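Local structure of nucleotidyl transferase (Methanothermobacter thermautotrophicus, 6PLJ) at residues 40-45 against 221-226; 51-56 against 87-92; 64-69 against 132-137. The protein probably acts as a nucleotidyltransferase of the MobA-like family and may take part in the synthesis of pseudomurein cell walls. All blocks are in the same frame, centred on the assembly; numbering follows the deposited sequence.

Contact 3 lies deepest, its touching residues almost all buried; contacts 1 and 2 are partly buried, and contact 1 is the most peripheral. Chemistry follows place. In contact 1 a carboxylate grips a helix start beside a sodium ion and waters, while contacts 2 and 3 are carried by apolar side chains and close carbon-oxygen approaches. The three form a chain through the fold. Pro56 O of contact 2 lies 2.6 Å from Tyr226 OH of contact 1, a probable hydrogen bond, and Lys52 NZ makes a 2.7 Å salt bridge with Asp132 OD2 of contact 3. Helix 62-72 carries half of contact 3 and also touches both sides of contact 2.

Contact 1. Residues 40-45 against 221-226. With NA (sodium ion), chain J.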
loop_
_atom_site.group_PDB
_atom_site.type_symbol
_atom_site.label_atom_id
_atom_site.label_comp_id
_atom_site.label_asym_id
_atom_site.label_seq_id
_atom_site.Cartn_x
_atom_site.Cartn_y
_atom_site.Cartn_z
ATOM N N ARG A 40 -12.826 16.551 0.731
ATOM C CA ARG A 40 -13.886 17.350 0.099
ATOM C C ARG A 40 -15.213 16.610 0.157
ATOM O O ARG A 40 -16.262 17.228 0.407
ATOM C CB ARG A 40 -13.545 17.674 -1.345
ATOM C CG ARG A 40 -12.373 18.638 -1.500
ATOM C CD ARG A 40 -12.047 18.813 -2.961
ATOM N NE ARG A 40 -13.053 19.611 -3.657
ATOM C CZ ARG A 40 -13.109 20.951 -3.637
ATOM N NH1 ARG A 40 -12.214 21.678 -2.964
ATOM N NH2 ARG A 40 -14.067 21.586 -4.306
ATOM N N ASP A 41 -15.179 15.294 -0.067
ATOM C CA ASP A 41 -16.405 14.501 0.064
ATOM C C ASP A 41 -17.041 14.662 1.442
ATOM O O ASP A 41 -18.274 14.744 1.568
ATOM C CB ASP A 41 -16.144 13.000 -0.162
ATOM C CG ASP A 41 -15.878 12.625 -1.611
ATOM O OD1 ASP A 41 -16.060 13.424 -2.556
ATOM O OD2 ASP A 41 -15.484 11.452 -1.815
ATOM N N MET A 42 -16.220 14.636 2.480
ATOM C CA MET A 42 -16.702 14.818 3.840
ATOM C C MET A 42 -17.305 16.199 4.021
ATOM O O MET A 42 -18.389 16.325 4.594
ATOM C CB MET A 42 -15.593 14.590 4.858
ATOM C CG MET A 42 -15.178 13.135 4.907
ATOM S SD MET A 42 -14.029 12.756 6.222
ATOM C CE MET A 42 -15.099 12.754 7.655
ATOM N N ALA A 43 -16.621 17.221 3.509
ATOM C CA ALA A 43 -17.132 18.594 3.596
ATOM C C ALA A 43 -18.473 18.735 2.869
ATOM O O ALA A 43 -19.383 19.421 3.374
ATOM C CB ALA A 43 -16.129 19.572 3.026
ATOM N N GLU A 44 -18.610 18.057 1.729
ATOM C CA GLU A 44 -19.841 18.092 0.920
ATOM C C GLU A 44 -21.020 17.333 1.550
ATOM O O GLU A 44 -22.170 17.511 1.129
ATOM C CB GLU A 44 -19.565 17.615 -0.518
ATOM C CG GLU A 44 -18.778 18.646 -1.323
ATOM C CD GLU A 44 -18.133 18.126 -2.596
ATOM O OE1 GLU A 44 -18.597 17.116 -3.184
ATOM O OE2 GLU A 44 -17.152 18.767 -3.022
ATOM N N LEU A 45 -20.736 16.484 2.535
ATOM C CA LEU A 45 -21.752 15.901 3.412
ATOM C C LEU A 45 -22.023 16.735 4.670
ATOM O O LEU A 45 -22.795 16.320 5.535
ATOM C CB LEU A 45 -21.344 14.466 3.807
ATOM C CG LEU A 45 -21.459 13.473 2.660
ATOM C CD1 LEU A 45 -20.551 12.258 2.884
ATOM C CD2 LEU A 45 -22.904 13.050 2.423
ATOM N N ASN A 221 -10.253 6.541 -1.889
ATOM C CA ASN A 221 -10.128 7.705 -2.741
ATOM C C ASN A 221 -11.288 8.637 -2.450
ATOM O O ASN A 221 -11.106 9.844 -2.263
ATOM C CB ASN A 221 -10.121 7.291 -4.203
ATOM C CG ASN A 221 -10.017 8.476 -5.132
ATOM O OD1 ASN A 221 -9.206 9.377 -4.911
ATOM N ND2 ASN A 221 -10.847 8.494 -6.170
ATOM N N HIS A 222 -12.491 8.073 -2.436
ATOM C CA HIS A 222 -13.702 8.793 -2.036
ATOM C C HIS A 222 -14.133 8.389 -0.640
ATOM O O HIS A 222 -13.789 7.310 -0.164
ATOM C CB HIS A 222 -14.841 8.510 -3.029
ATOM C CG HIS A 222 -14.668 9.188 -4.346
ATOM N ND1 HIS A 222 -14.991 10.513 -4.545
ATOM C CD2 HIS A 222 -14.170 8.740 -5.521
ATOM C CE1 HIS A 222 -14.722 10.844 -5.796
ATOM N NE2 HIS A 222 -14.217 9.788 -6.406
ATOM N N TYR A 223 -14.913 9.239 0.022
ATOM C CA TYR A 223 -15.435 8.908 1.332
ATOM C C TYR A 223 -16.286 7.636 1.273
ATOM O O TYR A 223 -16.268 6.829 2.208
ATOM C CB TYR A 223 -16.203 10.096 1.932
ATOM C CG TYR A 223 -16.612 9.918 3.364
ATOM C CD1 TYR A 223 -15.665 9.750 4.377
ATOM C CD2 TYR A 223 -17.957 9.927 3.719
ATOM C CE1 TYR A 223 -16.051 9.582 5.695
ATOM C CE2 TYR A 223 -18.342 9.772 5.032
ATOM C CZ TYR A 223 -17.398 9.598 6.008
ATOM O OH TYR A 223 -17.836 9.441 7.296
ATOM N N SER A 224 -17.002 7.449 0.168
ATOM C CA SER A 224 -17.792 6.223 -0.045
ATOM C C SER A 224 -16.933 4.956 0.036
ATOM O O SER A 224 -17.415 3.921 0.466
ATOM C CB SER A 224 -18.555 6.293 -1.364
ATOM O OG SER A 224 -17.696 6.461 -2.467
ATOM N N ASP A 225 -15.669 5.044 -0.378
ATOM C CA ASP A 225 -14.748 3.900 -0.277
ATOM C C ASP A 225 -14.475 3.556 1.173
ATOM O O ASP A 225 -14.426 2.389 1.554
ATOM C CB ASP A 225 -13.413 4.211 -0.956
ATOM C CG ASP A 225 -13.541 4.469 -2.449
ATOM O OD1 ASP A 225 -14.332 3.765 -3.122
ATOM O OD2 ASP A 225 -12.796 5.335 -2.968
ATOM N N TYR A 226 -14.275 4.583 1.998
ATOM C CA TYR A 226 -14.097 4.357 3.421
ATOM C C TYR A 226 -15.349 3.713 4.040
ATOM O O TYR A 226 -15.258 2.760 4.801
ATOM C CB TYR A 226 -13.767 5.654 4.142
ATOM C CG TYR A 226 -13.983 5.615 5.618
ATOM C CD1 TYR A 226 -13.078 4.964 6.461
ATOM C CD2 TYR A 226 -15.093 6.236 6.196
ATOM C CE1 TYR A 226 -13.264 4.927 7.822
ATOM C CE2 TYR A 226 -15.283 6.205 7.562
ATOM C CZ TYR A 226 -14.366 5.561 8.374
ATOM O OH TYR A 226 -14.532 5.547 9.744
HETATM NA NA NA J . -19.828 13.630 -0.614
HETATM O O HOH W 1 -17.839 9.717 -1.394
HETATM O O HOH W 2 -19.002 14.346 -2.874
#
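Asp41 points its carboxylate at the start of helix 223-236 and meets the edge of the His222 ring, nearly coplanar with it (11° between planes). The hydrogen bond from His222 ND1 to Asp41 OD2, 2.9 Å long, uses the syn lone pair of that oxygen. The anti lone pair of Asp41 OD2 takes the backbone N-H of Tyr223, also at 2.9 Å and straighter, at 158°. Water 1 donates a further bond to Asp41 OD2 and accepts from Ser224 N, which carries the grip to the next amide of the first helical turn. A carboxylate here probably interacts favourably with the helix dipole. Asp225, in the first turn, reaches back with OD2 to accept the amides of Asn221 and of the N-cap residue His222, which precede the helix.

Tyr223 CG is anti to the backbone N (chi1 -172°), and the ring stands against helix 36-44. Met42 crosses it at about a right angle: CG sits over one face, 3.8 Å from the centroid of the Tyr223 ring, a CH-pi contact, while SD follows obliquely as a Met-aromatic neighbour. Leu45 CD1 approaches the ring obliquely, 3.6 Å from Tyr223 CD2.

The sodium ion sits beside helix 36-44, 2.9 Å from Asp41 O and 2.5 Å from water 2. That water donates to both Asp41 OD1 and Glu44 OE1, and Arg37 forms a salt bridge with Asp41 OD1, so both carboxylate oxygens are held. The contact thus fastens helix 36-44, the first helix after strand 25-31, to the beginning of the C-terminal helix 223-236. Leu47, in the loop beyond helix 36-44, and Met38 also pack on Tyr223.

Contact 2. Residues 51-56 against 87-92; sequences HKLLLP and GEVEEA
His51 O accepts the backbone N-H of Leu54, His51 O to Leu54 N being 2.8 Å, and this bond closes the short 3-10 turn that presents His51, Leu53 and Leu54 to helix 86-92. The groups that meet the helix are mainly apolar. Leu54 does most of the work: it crosses Glu88 at about a right angle, and its two methyls part company. CD1 lies against the Glu88 side chain, 3.6 Å from Glu88 CB and equally close to its OE2, while Leu54 CD2 comes to 3.7 Å from Glu88 O. The same CD2 touches the methyl of Ala92, one turn further on, with Leu54 CD2 and Ala92 CB 4.2 Å apart.

Val89 meets the 3-10 turn with CG2, which stands beside the backbone N and anti to the carbonyl carbon. The Leu53 and Val89 side chains cross at a slant, Leu53 CD1 and Val89 CG2 4.0 Å apart, and the His51 ring offers that methyl an edge. The carboxylate that Leu54 CD1 touches is also in a salt bridge, Glu88 OE1 with Arg85.

Ile63 and Glu64 of helix 62-72 pack on Ala92, and a backbone hydrogen bond links Leu53 with Ile63. His51 meets His84 edge-to-face. The contact therefore joins the loop leading to strand 56-57 with helix 86-92, where helix 62-72 borders both.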
loop_
_atom_site.group_PDB
_atom_site.type_symbol
_atom_site.label_atom_id
_atom_site.label_comp_id
_atom_site.label_asym_id
_atom_site.label_seq_id
_atom_site.Cartn_x
_atom_site.Cartn_y
_atom_site.Cartn_z
ATOM N N HIS A 51 -8.381 13.543 7.451
ATOM C CA HIS A 51 -7.499 12.860 6.517
ATOM C C HIS A 51 -7.768 11.356 6.568
ATOM O O HIS A 51 -7.904 10.779 7.649
ATOM C CB HIS A 51 -6.051 13.159 6.876
ATOM C CG HIS A 51 -5.048 12.555 5.943
ATOM N ND1 HIS A 51 -5.131 12.670 4.575
ATOM C CD2 HIS A 51 -3.891 11.899 6.193
ATOM C CE1 HIS A 51 -4.094 12.066 4.019
ATOM N NE2 HIS A 51 -3.325 11.603 4.982
ATOM N N LYS A 52 -7.807 10.743 5.393
ATOM C CA LYS A 52 -8.228 9.341 5.237
ATOM C C LYS A 52 -7.519 8.381 6.168
ATOM O O LYS A 52 -8.124 7.439 6.661
ATOM C CB LYS A 52 -8.060 8.888 3.794
ATOM C CG LYS A 52 -6.645 8.917 3.236
ATOM C CD LYS A 52 -6.613 8.735 1.726
ATOM C CE LYS A 52 -5.216 9.024 1.199
ATOM N NZ LYS A 52 -4.932 8.615 -0.201
ATOM N N LEU A 53 -6.234 8.615 6.395
ATOM C CA LEU A 53 -5.441 7.688 7.192
ATOM C C LEU A 53 -5.799 7.720 8.662
ATOM O O LEU A 53 -5.476 6.773 9.396
ATOM C CB LEU A 53 -3.953 7.984 7.021
ATOM C CG LEU A 53 -3.411 7.798 5.614
ATOM C CD1 LEU A 53 -1.905 7.940 5.665
ATOM C CD2 LEU A 53 -3.803 6.452 5.015
ATOM N N LEU A 54 -6.465 8.789 9.093
ATOM C CA LEU A 54 -6.803 8.991 10.494
ATOM C C LEU A 54 -8.262 8.688 10.815
ATOM O O LEU A 54 -8.686 8.832 11.971
ATOM C CB LEU A 54 -6.476 10.434 10.876
ATOM C CG LEU A 54 -5.051 10.893 10.576
ATOM C CD1 LEU A 54 -4.908 12.398 10.798
ATOM C CD2 LEU A 54 -4.057 10.103 11.391
ATOM N N LEU A 55 -9.031 8.261 9.817
ATOM C CA LEU A 55 -10.405 7.858 10.050
ATOM C C LEU A 55 -10.461 6.597 10.891
ATOM O O LEU A 55 -9.570 5.754 10.820
ATOM C CB LEU A 55 -11.139 7.637 8.725
ATOM C CG LEU A 55 -11.564 8.908 7.992
ATOM C CD1 LEU A 55 -11.956 8.538 6.579
ATOM C CD2 LEU A 55 -12.699 9.599 8.720
ATOM N N PRO A 56 -11.513 6.460 11.710
ATOM C CA PRO A 56 -11.567 5.331 12.616
ATOM C C PRO A 56 -11.932 4.058 11.902
ATOM O O PRO A 56 -12.814 4.046 11.033
ATOM C CB PRO A 56 -12.689 5.703 13.581
ATOM C CG PRO A 56 -13.559 6.597 12.801
ATOM C CD PRO A 56 -12.631 7.393 11.936
ATOM N N GLY A 87 3.029 14.361 11.319
ATOM C CA GLY A 87 2.849 14.389 12.780
ATOM C C GLY A 87 1.696 13.542 13.287
ATOM O O GLY A 87 1.858 12.716 14.201
ATOM N N GLU A 88 0.537 13.707 12.661
ATOM C CA GLU A 88 -0.666 12.987 13.043
ATOM C C GLU A 88 -0.601 11.509 12.677
ATOM O O GLU A 88 -1.036 10.668 13.449
ATOM C CB GLU A 88 -1.905 13.596 12.384
ATOM C CG GLU A 88 -2.280 14.961 12.918
ATOM C CD GLU A 88 -3.399 15.566 12.113
ATOM O OE1 GLU A 88 -3.126 16.025 10.990
ATOM O OE2 GLU A 88 -4.550 15.558 12.588
ATOM N N VAL A 89 -0.049 11.204 11.501
ATOM C CA VAL A 89 0.080 9.809 11.062
ATOM C C VAL A 89 1.069 9.078 11.978
ATOM O O VAL A 89 0.797 7.974 12.438
ATOM C CB VAL A 89 0.473 9.724 9.562
ATOM C CG1 VAL A 89 0.807 8.305 9.162
ATOM C CG2 VAL A 89 -0.660 10.266 8.686
ATOM N N GLU A 90 2.177 9.731 12.282
ATOM C CA GLU A 90 3.182 9.170 13.194
ATOM C C GLU A 90 2.639 8.984 14.607
ATOM O O GLU A 90 2.917 7.954 15.242
ATOM C CB GLU A 90 4.451 10.005 13.161
ATOM C CG GLU A 90 5.154 9.914 11.811
ATOM C CD GLU A 90 6.241 10.937 11.617
ATOM O OE1 GLU A 90 6.634 11.615 12.604
ATOM O OE2 GLU A 90 6.702 11.105 10.477
ATOM N N GLU A 91 1.810 9.911 15.079
ATOM C CA GLU A 91 1.189 9.740 16.392
ATOM C C GLU A 91 0.238 8.544 16.384
ATOM O O GLU A 91 0.218 7.781 17.344
ATOM C CB GLU A 91 0.479 11.025 16.844
ATOM C CG GLU A 91 -0.243 10.951 18.188
ATOM C CD GLU A 91 0.640 10.541 19.357
ATOM O OE1 GLU A 91 1.854 10.860 19.362
ATOM O OE2 GLU A 91 0.107 9.895 20.283
ATOM N N ALA A 92 -0.522 8.360 15.296
ATOM C CA ALA A 92 -1.400 7.200 15.153
ATOM C C ALA A 92 -0.625 5.892 15.254
ATOM O O ALA A 92 -1.117 4.943 15.843
ATOM C CB ALA A 92 -2.198 7.245 13.856
#

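Contact 3. Residues 64-69 against 132-137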
loop_
_atom_site.group_PDB
_atom_site.type_symbol
_atom_site.label_atom_id
_atom_site.label_comp_id
_atom_site.label_asym_id
_atom_site.label_seq_id
_atom_site.Cartn_x
_atom_site.Cartn_y
_atom_site.Cartn_z
ATOM N N GLU A 64 -3.333 2.496 11.081
ATOM C CA GLU A 64 -3.013 1.422 12.020
ATOM C C GLU A 64 -3.548 0.088 11.503
ATOM O O GLU A 64 -2.885 -0.942 11.654
ATOM C CB GLU A 64 -3.585 1.708 13.412
ATOM C CG GLU A 64 -2.833 2.781 14.176
ATOM C CD GLU A 64 -3.604 3.284 15.383
ATOM O OE1 GLU A 64 -3.398 2.736 16.497
ATOM O OE2 GLU A 64 -4.393 4.237 15.218
ATOM N N ALA A 65 -4.741 0.094 10.916
ATOM C CA ALA A 65 -5.296 -1.129 10.342
ATOM C C ALA A 65 -4.417 -1.697 9.234
ATOM O O ALA A 65 -4.146 -2.897 9.188
ATOM C CB ALA A 65 -6.702 -0.893 9.844
ATOM N N THR A 66 -3.961 -0.832 8.340
ATOM C CA THR A 66 -3.085 -1.268 7.258
ATOM C C THR A 66 -1.790 -1.860 7.796
ATOM O O THR A 66 -1.379 -2.928 7.368
ATOM C CB THR A 66 -2.751 -0.116 6.317
ATOM O OG1 THR A 66 -3.965 0.341 5.724
ATOM C CG2 THR A 66 -1.785 -0.539 5.234
ATOM N N VAL A 67 -1.157 -1.155 8.717
ATOM C CA VAL A 67 0.124 -1.596 9.267
ATOM C C VAL A 67 -0.045 -2.925 10.012
ATOM O O VAL A 67 0.771 -3.830 9.847
ATOM C CB VAL A 67 0.750 -0.517 10.163
ATOM C CG1 VAL A 67 1.937 -1.064 10.950
ATOM C CG2 VAL A 67 1.165 0.681 9.307
ATOM N N LYS A 68 -1.119 -3.049 10.785
ATOM C CA LYS A 68 -1.376 -4.294 11.486
ATOM C C LYS A 68 -1.477 -5.472 10.521
ATOM O O LYS A 68 -0.926 -6.538 10.781
ATOM C CB LYS A 68 -2.657 -4.195 12.308
ATOM C CG LYS A 68 -3.021 -5.445 13.082
ATOM C CD LYS A 68 -1.939 -5.817 14.069
ATOM C CE LYS A 68 -2.277 -7.099 14.796
ATOM N NZ LYS A 68 -1.322 -7.310 15.899
ATOM N N ALA A 69 -2.174 -5.285 9.404
ATOM C CA ALA A 69 -2.281 -6.351 8.396
ATOM C C ALA A 69 -0.929 -6.752 7.814
ATOM O O ALA A 69 -0.634 -7.939 7.644
ATOM C CB ALA A 69 -3.247 -5.955 7.305
ATOM N N ASP A 132 -3.713 3.711 2.602
ATOM C CA ASP A 132 -5.151 3.927 2.455
ATOM C C ASP A 132 -5.916 2.732 1.907
ATOM O O ASP A 132 -7.043 2.884 1.448
ATOM C CB ASP A 132 -5.435 5.159 1.582
ATOM C CG ASP A 132 -5.021 4.984 0.141
ATOM O OD1 ASP A 132 -4.562 3.889 -0.261
ATOM O OD2 ASP A 132 -5.143 5.979 -0.616
ATOM N N GLN A 133 -5.323 1.546 1.978
ATOM C CA GLN A 133 -5.956 0.327 1.501
ATOM C C GLN A 133 -5.979 -0.680 2.656
ATOM O O GLN A 133 -5.281 -1.710 2.633
ATOM C CB GLN A 133 -5.172 -0.160 0.296
ATOM C CG GLN A 133 -5.820 -1.265 -0.513
ATOM C CD GLN A 133 -4.984 -1.668 -1.716
ATOM O OE1 GLN A 133 -3.986 -1.031 -2.038
ATOM N NE2 GLN A 133 -5.393 -2.730 -2.383
ATOM N N PRO A 134 -6.813 -0.408 3.670
ATOM C CA PRO A 134 -6.705 -1.119 4.942
ATOM C C PRO A 134 -7.440 -2.450 5.024
ATOM O O PRO A 134 -7.347 -3.097 6.057
ATOM C CB PRO A 134 -7.335 -0.135 5.930
ATOM C CG PRO A 134 -8.387 0.524 5.121
ATOM C CD PRO A 134 -7.733 0.741 3.789
ATOM N N ALA A 135 -8.172 -2.844 3.985
ATOM C CA ALA A 135 -8.944 -4.084 4.031
ATOM C C ALA A 135 -8.219 -5.274 3.434
ATOM O O ALA A 135 -8.818 -6.337 3.316
ATOM C CB ALA A 135 -10.299 -3.891 3.347
ATOM N N VAL A 136 -6.933 -5.142 3.099
ATOM C CA VAL A 136 -6.202 -6.299 2.591
ATOM C C VAL A 136 -5.917 -7.218 3.776
ATOM O O VAL A 136 -5.407 -6.774 4.796
ATOM C CB VAL A 136 -4.872 -5.961 1.891
ATOM C CG1 VAL A 136 -4.389 -7.186 1.141
ATOM C CG2 VAL A 136 -5.011 -4.819 0.896
ATOM N N SER A 137 -6.236 -8.498 3.643
ATOM C CA SER A 137 -5.996 -9.422 4.745
ATOM C C SER A 137 -4.520 -9.785 4.840
ATOM O O SER A 137 -3.805 -9.797 3.844
ATOM C CB SER A 137 -6.810 -10.703 4.589
ATOM O OG SER A 137 -6.374 -11.454 3.477
#
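Thr66 and Pro134 come together with little between them, their CA atoms 4.3 Å apart. Thr66 OG1 lies 3.2 Å from Pro134 CA and 3.4 Å from Pro134 CB, so the hydroxyl rests obliquely against the backbone side of the proline ring. Beside it the methyl of Ala65 meets the same ring carbon, Ala65 CB to Pro134 CB 4.0 Å. A turn further along the helix, the methyl of Ala69 presses on a carbonyl, Ala69 CB to Val136 O 3.4 Å.

The next shell explains how these groups are held. With OG1 beside its own backbone N and anti to the carbonyl carbon (chi1 -62°), Thr66 directs its hydroxyl into a hydrogen bond with Gly131 O, just before the loop 132-137. That loop bends through a type I turn from Gln133 to Val136. The Gln133 side chain sets out from its CA facing away from the helix segment, and its NE2 bonds to the carbonyls of Met172 and Glu216. Ser137 N-caps helix 138-147, and its OG also bonds to the side chain of Glu216. Leu57 packs on Ala65 and Pro134, Leu141 on Ala69 and Val136, and Ile229 of helix 223-236 also touches Pro134.

Small side chains on the helix, two alanines and a threonine, let the loop after strand 125-130 lie close against it. The touching is carbon to carbon or carbon to oxygen, whereas the buried hydroxyl of Thr66 is satisfied chiefly by Gly131 O, with a weak bond to Val62 O; the helix thus meets the loop by close fit, with a polar link where the loop begins.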